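Local structure of cytochrome c-555 (4J20) at residues 44-52 and 73-84. The protein is a basic monoheme c-type cytochrome that carries electrons in a green sulfur photosynthetic bacterium, though its exact photosynthetic role is not established. The protein carries 2 engineered substitutions. Sequence-based numbering, arbitrary orientation.
Sequences MNTLVSKSI and DAQVGNAVAYMV. With HEB (heme b/c), chain I; SO4 (sulfate ion), chain C.
Met44 and Val80 interlock as knobs into holes: the methionine tip sits among Gly77, Val80, Ala81 and Val84, and Val80 sits among Met44, Leu47, Val48 and Ser51. Bends at chi2 (-71°) and chi3 (-64°) curl the Met44 chain so that its CE lies 3.7 Å from Ala81 N, while SD slides past Val84 CG2. Leu47 lays CB on Val80 CG1 and CD1 on Val84 CG2. Both methyls of Val48 rest on Gly77 CA, CG1 at 3.8 Å, where the helices come closest; CG2 also reaches Val80 CB. At the far end the side chains of Ile52 and Asp73 cross at about a right angle, Ile52 CG2 3.3 Å from Asp73 OD1; Ile52 CG1 also meets Val76 CG1. Shortening Ile52 to an alanine would probably open a gap beside Val76 and leave the Asp73 carboxylate freer to turn. Segments 44-52 and 73-84 run at 125° to each other. Their helices, 44-53 and the C-terminal 73-85 of the class I cytochrome c fold, close round the CHB edge of the heme, Ser51 over one face and Met83 over the other. Val80 CG2 meets heme CMB. Ser51 turns its hydroxyl back to its own helix, OG donating to Leu47 O (2.8 Å) across the carbonyl plane from Ser51 N. In one of its two conformers Lys50 NZ bonds heme propionate O2A. A sulfate, probably from the crystallisation liquor, accepts from Met44 N and Asn45 N.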
loop_
_atom_site.group_PDB
_atom_site.type_symbol
_atom_site.label_atom_id
_atom_site.label_comp_id
_atom_site.label_asym_id
_atom_site.label_seq_id
_atom_site.Cartn_x
_atom_site.Cartn_y
_atom_site.Cartn_z
ATOM N N MET A 44 4.318 0.253 -10.053
ATOM C CA MET A 44 4.537 -0.576 -8.886
ATOM C C MET A 44 5.888 -0.397 -8.275
ATOM O O MET A 44 6.012 -0.424 -7.044
ATOM C CB MET A 44 4.260 -2.061 -9.186
ATOM C CG MET A 44 2.788 -2.358 -9.374
ATOM S SD MET A 44 1.840 -2.256 -7.806
ATOM C CE MET A 44 2.559 -3.586 -6.844
ATOM N N ASN A 45 6.941 -0.282 -9.051
ATOM C CA ASN A 45 8.255 -0.142 -8.474
ATOM C C ASN A 45 8.300 1.031 -7.487
ATOM O O ASN A 45 8.789 0.893 -6.371
ATOM C CB ASN A 45 9.320 -0.018 -9.556
ATOM C CG ASN A 45 10.704 0.008 -8.976
ATOM O OD1 ASN A 45 11.344 1.047 -8.912
ATOM N ND2 ASN A 45 11.141 -1.128 -8.476
ATOM N N THR A 46 7.778 2.170 -7.894
ATOM C CA THR A 46 7.772 3.356 -7.047
ATOM C C THR A 46 6.804 3.150 -5.880
ATOM O O THR A 46 7.148 3.477 -4.744
ATOM C CB THR A 46 7.376 4.571 -7.835
ATOM O OG1 THR A 46 8.447 4.866 -8.736
ATOM C CG2 THR A 46 7.134 5.757 -6.949
ATOM N N LEU A 47 5.587 2.627 -6.129
ATOM C CA LEU A 47 4.673 2.443 -5.008
ATOM C C LEU A 47 5.277 1.549 -3.929
ATOM O O LEU A 47 5.148 1.829 -2.732
ATOM C CB LEU A 47 3.329 1.844 -5.487
ATOM C CG LEU A 47 2.478 2.752 -6.359
ATOM C CD1 LEU A 47 1.259 2.040 -6.868
ATOM C CD2 LEU A 47 2.057 3.994 -5.603
ATOM N N VAL A 48 5.837 0.437 -4.347
ATOM C CA VAL A 48 6.426 -0.503 -3.396
ATOM C C VAL A 48 7.651 0.125 -2.696
ATOM O O VAL A 48 7.826 -0.034 -1.473
ATOM C CB VAL A 48 6.753 -1.835 -4.077
ATOM C CG1 VAL A 48 7.465 -2.763 -3.076
ATOM C CG2 VAL A 48 5.470 -2.483 -4.617
ATOM N N SER A 49 8.509 0.825 -3.442
ATOM C CA SER A 49 9.676 1.444 -2.827
ATOM C C SER A 49 9.264 2.450 -1.767
ATOM O O SER A 49 9.841 2.499 -0.647
ATOM C CB SER A 49 10.518 2.154 -3.881
ATOM O OG SER A 49 11.588 2.850 -3.249
ATOM N N LYS A 50 8.267 3.268 -2.066
ATOM C CA LYS A 50 7.843 4.264 -1.092
ATOM C C LYS A 50 7.182 3.591 0.096
ATOM O O LYS A 50 7.278 4.108 1.236
ATOM C CB LYS A 50 6.918 5.273 -1.747
ATOM C CG LYS A 50 7.692 6.217 -2.712
ATOM C CD LYS A 50 6.769 7.112 -3.532
ATOM C CE LYS A 50 6.086 8.179 -2.689
ATOM N NZ LYS A 50 5.090 8.937 -3.525
ATOM N N SER A 51 6.549 2.437 -0.126
ATOM C CA SER A 51 5.895 1.718 0.956
ATOM C C SER A 51 6.918 1.073 1.870
ATOM O O SER A 51 6.693 0.984 3.092
ATOM C CB SER A 51 4.934 0.655 0.440
ATOM O OG SER A 51 3.879 1.297 -0.268
ATOM N N ILE A 52 8.017 0.557 1.311
ATOM C CA ILE A 52 9.056 -0.090 2.129
ATOM C C ILE A 52 9.857 0.978 2.858
ATOM O O ILE A 52 10.235 0.788 3.997
ATOM C CB ILE A 52 9.991 -0.911 1.218
ATOM C CG1 ILE A 52 9.248 -2.171 0.741
ATOM C CG2 ILE A 52 11.318 -1.249 1.919
ATOM C CD1 ILE A 52 9.939 -2.794 -0.545
ATOM N N ASP A 73 10.010 -7.276 2.303
ATOM C CA ASP A 73 9.690 -6.478 1.134
ATOM C C ASP A 73 8.708 -7.183 0.213
ATOM O O ASP A 73 7.849 -6.517 -0.373
ATOM C CB ASP A 73 10.960 -6.094 0.362
ATOM C CG ASP A 73 11.827 -5.091 1.118
ATOM O OD1 ASP A 73 11.421 -4.572 2.175
ATOM O OD2 ASP A 73 12.963 -4.841 0.685
ATOM N N ALA A 74 8.818 -8.494 0.062
ATOM C CA ALA A 74 7.914 -9.252 -0.755
ATOM C C ALA A 74 6.481 -9.141 -0.211
ATOM O O ALA A 74 5.544 -8.924 -0.969
ATOM C CB ALA A 74 8.342 -10.711 -0.839
ATOM N N GLN A 75 6.339 -9.251 1.106
ATOM C CA GLN A 75 5.003 -9.142 1.709
ATOM C C GLN A 75 4.427 -7.769 1.493
ATOM O O GLN A 75 3.229 -7.604 1.157
ATOM C CB GLN A 75 5.023 -9.473 3.186
ATOM C CG GLN A 75 5.276 -10.948 3.430
ATOM C CD GLN A 75 5.769 -11.299 4.844
ATOM O OE1 GLN A 75 6.204 -10.463 5.617
ATOM N NE2 GLN A 75 5.794 -12.606 5.143
ATOM N N VAL A 76 5.239 -6.745 1.696
ATOM C CA VAL A 76 4.768 -5.385 1.485
ATOM C C VAL A 76 4.396 -5.136 0.033
ATOM O O VAL A 76 3.301 -4.615 -0.255
ATOM C CB VAL A 76 5.820 -4.350 1.951
ATOM C CG1 VAL A 76 5.405 -2.901 1.569
ATOM C CG2 VAL A 76 6.035 -4.439 3.443
ATOM N N GLY A 77 5.203 -5.597 -0.890
ATOM C CA GLY A 77 4.879 -5.371 -2.267
ATOM C C GLY A 77 3.642 -6.162 -2.704
ATOM O O GLY A 77 2.842 -5.704 -3.526
ATOM N N ASN A 78 3.456 -7.369 -2.164
ATOM C CA ASN A 78 2.266 -8.149 -2.461
ATOM C C ASN A 78 1.015 -7.451 -1.944
ATOM O O ASN A 78 -0.038 -7.451 -2.598
ATOM C CB ASN A 78 2.353 -9.582 -1.927
ATOM C CG ASN A 78 3.354 -10.413 -2.682
ATOM O OD1 ASN A 78 3.715 -10.101 -3.806
ATOM N ND2 ASN A 78 3.808 -11.487 -2.068
ATOM N N ALA A 79 1.122 -6.844 -0.753
ATOM C CA ALA A 79 0.017 -6.050 -0.211
ATOM C C ALA A 79 -0.280 -4.841 -1.099
ATOM O O ALA A 79 -1.463 -4.523 -1.338
ATOM C CB ALA A 79 0.321 -5.622 1.202
ATOM N N VAL A 80 0.756 -4.177 -1.621
ATOM C CA VAL A 80 0.525 -3.061 -2.536
ATOM C C VAL A 80 -0.224 -3.560 -3.759
ATOM O O VAL A 80 -1.173 -2.927 -4.244
ATOM C CB VAL A 80 1.871 -2.376 -2.943
ATOM C CG1 VAL A 80 1.614 -1.311 -4.012
ATOM C CG2 VAL A 80 2.585 -1.757 -1.734
ATOM N N ALA A 81 0.169 -4.717 -4.294
ATOM C CA ALA A 81 -0.486 -5.283 -5.478
ATOM C C ALA A 81 -1.953 -5.529 -5.209
ATOM O O ALA A 81 -2.799 -5.263 -6.058
ATOM C CB ALA A 81 0.215 -6.566 -5.920
ATOM N N TYR A 82 -2.251 -6.047 -4.011
ATOM C CA TYR A 82 -3.636 -6.224 -3.645
ATOM C C TYR A 82 -4.395 -4.898 -3.618
ATOM O O TYR A 82 -5.474 -4.759 -4.198
ATOM C CB TYR A 82 -3.725 -6.917 -2.282
ATOM C CG TYR A 82 -5.139 -7.057 -1.814
ATOM C CD1 TYR A 82 -5.993 -7.981 -2.394
ATOM C CD2 TYR A 82 -5.646 -6.211 -0.848
ATOM C CE1 TYR A 82 -7.313 -8.073 -1.998
ATOM C CE2 TYR A 82 -7.018 -6.287 -0.469
ATOM C CZ TYR A 82 -7.798 -7.238 -1.035
ATOM O OH TYR A 82 -9.132 -7.343 -0.630
ATOM N N MET A 83 -3.818 -3.909 -2.950
ATOM C CA MET A 83 -4.456 -2.581 -2.838
ATOM C C MET A 83 -4.708 -1.968 -4.220
ATOM O O MET A 83 -5.811 -1.448 -4.491
ATOM C CB MET A 83 -3.563 -1.664 -2.044
ATOM C CG MET A 83 -3.431 -2.108 -0.585
ATOM S SD MET A 83 -2.100 -1.305 0.346
ATOM C CE MET A 83 -2.753 0.353 0.453
ATOM N N VAL A 84 -3.711 -1.998 -5.087
ATOM C CA VAL A 84 -3.861 -1.424 -6.419
ATOM C C VAL A 84 -4.921 -2.179 -7.214
ATOM O O VAL A 84 -5.784 -1.550 -7.861
ATOM C CB VAL A 84 -2.510 -1.462 -7.143
ATOM C CG1 VAL A 84 -2.679 -1.260 -8.666
ATOM C CG2 VAL A 84 -1.546 -0.458 -6.566
HETATM FE FE HEB I . 0.124 3.232 3.509
HETATM C CHA HEB I . 0.252 5.747 1.227
HETATM C CHB HEB I . 0.797 0.952 1.037
HETATM C CHC HEB I . 0.173 0.734 5.806
HETATM C CHD HEB I . -0.822 5.438 5.924
HETATM N NA HEB I . 0.481 3.334 1.530
HETATM C C1A HEB I . 0.455 4.485 0.739
HETATM C C2A HEB I . 0.681 4.098 -0.627
HETATM C C3A HEB I . 0.801 2.776 -0.666
HETATM C C4A HEB I . 0.680 2.283 0.670
HETATM C CMA HEB I . 1.046 1.897 -1.882
HETATM C CAA HEB I . 0.701 5.089 -1.792
HETATM C CBA HEB I . 2.134 5.388 -2.243
HETATM C CGA HEB I . 2.245 6.429 -3.329
HETATM O O1A HEB I . 1.234 7.087 -3.712
HETATM O O2A HEB I . 3.403 6.631 -3.776
HETATM N NB HEB I . 0.408 1.241 3.442
HETATM C C1B HEB I . 0.718 0.473 2.321
HETATM C C2B HEB I . 0.976 -0.880 2.712
HETATM C C3B HEB I . 0.779 -0.954 4.040
HETATM C C4B HEB I . 0.442 0.364 4.527
HETATM C CMB HEB I . 1.284 -1.960 1.706
HETATM C CAB HEB I . 0.888 -2.137 4.969
HETATM C CBB HEB I . 2.221 -2.890 4.839
HETATM N NC HEB I . -0.288 3.126 5.458
HETATM C C1C HEB I . -0.178 1.990 6.244
HETATM C C2C HEB I . -0.501 2.312 7.612
HETATM C C3C HEB I . -0.840 3.606 7.632
HETATM C C4C HEB I . -0.664 4.140 6.326
HETATM C CMC HEB I . -0.574 1.260 8.719
HETATM C CAC HEB I . -1.346 4.439 8.805
HETATM C CBC HEB I . -0.446 4.507 10.037
HETATM N ND HEB I . -0.208 5.217 3.560
HETATM C C1D HEB I . -0.586 5.950 4.678
HETATM C C2D HEB I . -0.768 7.319 4.337
HETATM C C3D HEB I . -0.450 7.417 2.930
HETATM C C4D HEB I . -0.113 6.086 2.505
HETATM C CMD HEB I . -1.179 8.465 5.227
HETATM C CAD HEB I . -0.496 8.659 2.057
HETATM C CBD HEB I . 0.797 9.505 2.104
HETATM C CGD HEB I . 0.689 10.677 1.209
HETATM O O1D HEB I . 0.563 10.471 -0.009
HETATM O O2D HEB I . 0.670 11.792 1.669
HETATM S S SO4 C . 6.301 -0.522 -13.020
HETATM O O1 SO4 C . 7.143 -1.155 -11.989
HETATM O O2 SO4 C . 6.606 -1.114 -14.315
HETATM O O3 SO4 C . 4.852 -0.831 -12.707
HETATM O O4 SO4 C . 6.697 0.917 -12.893
#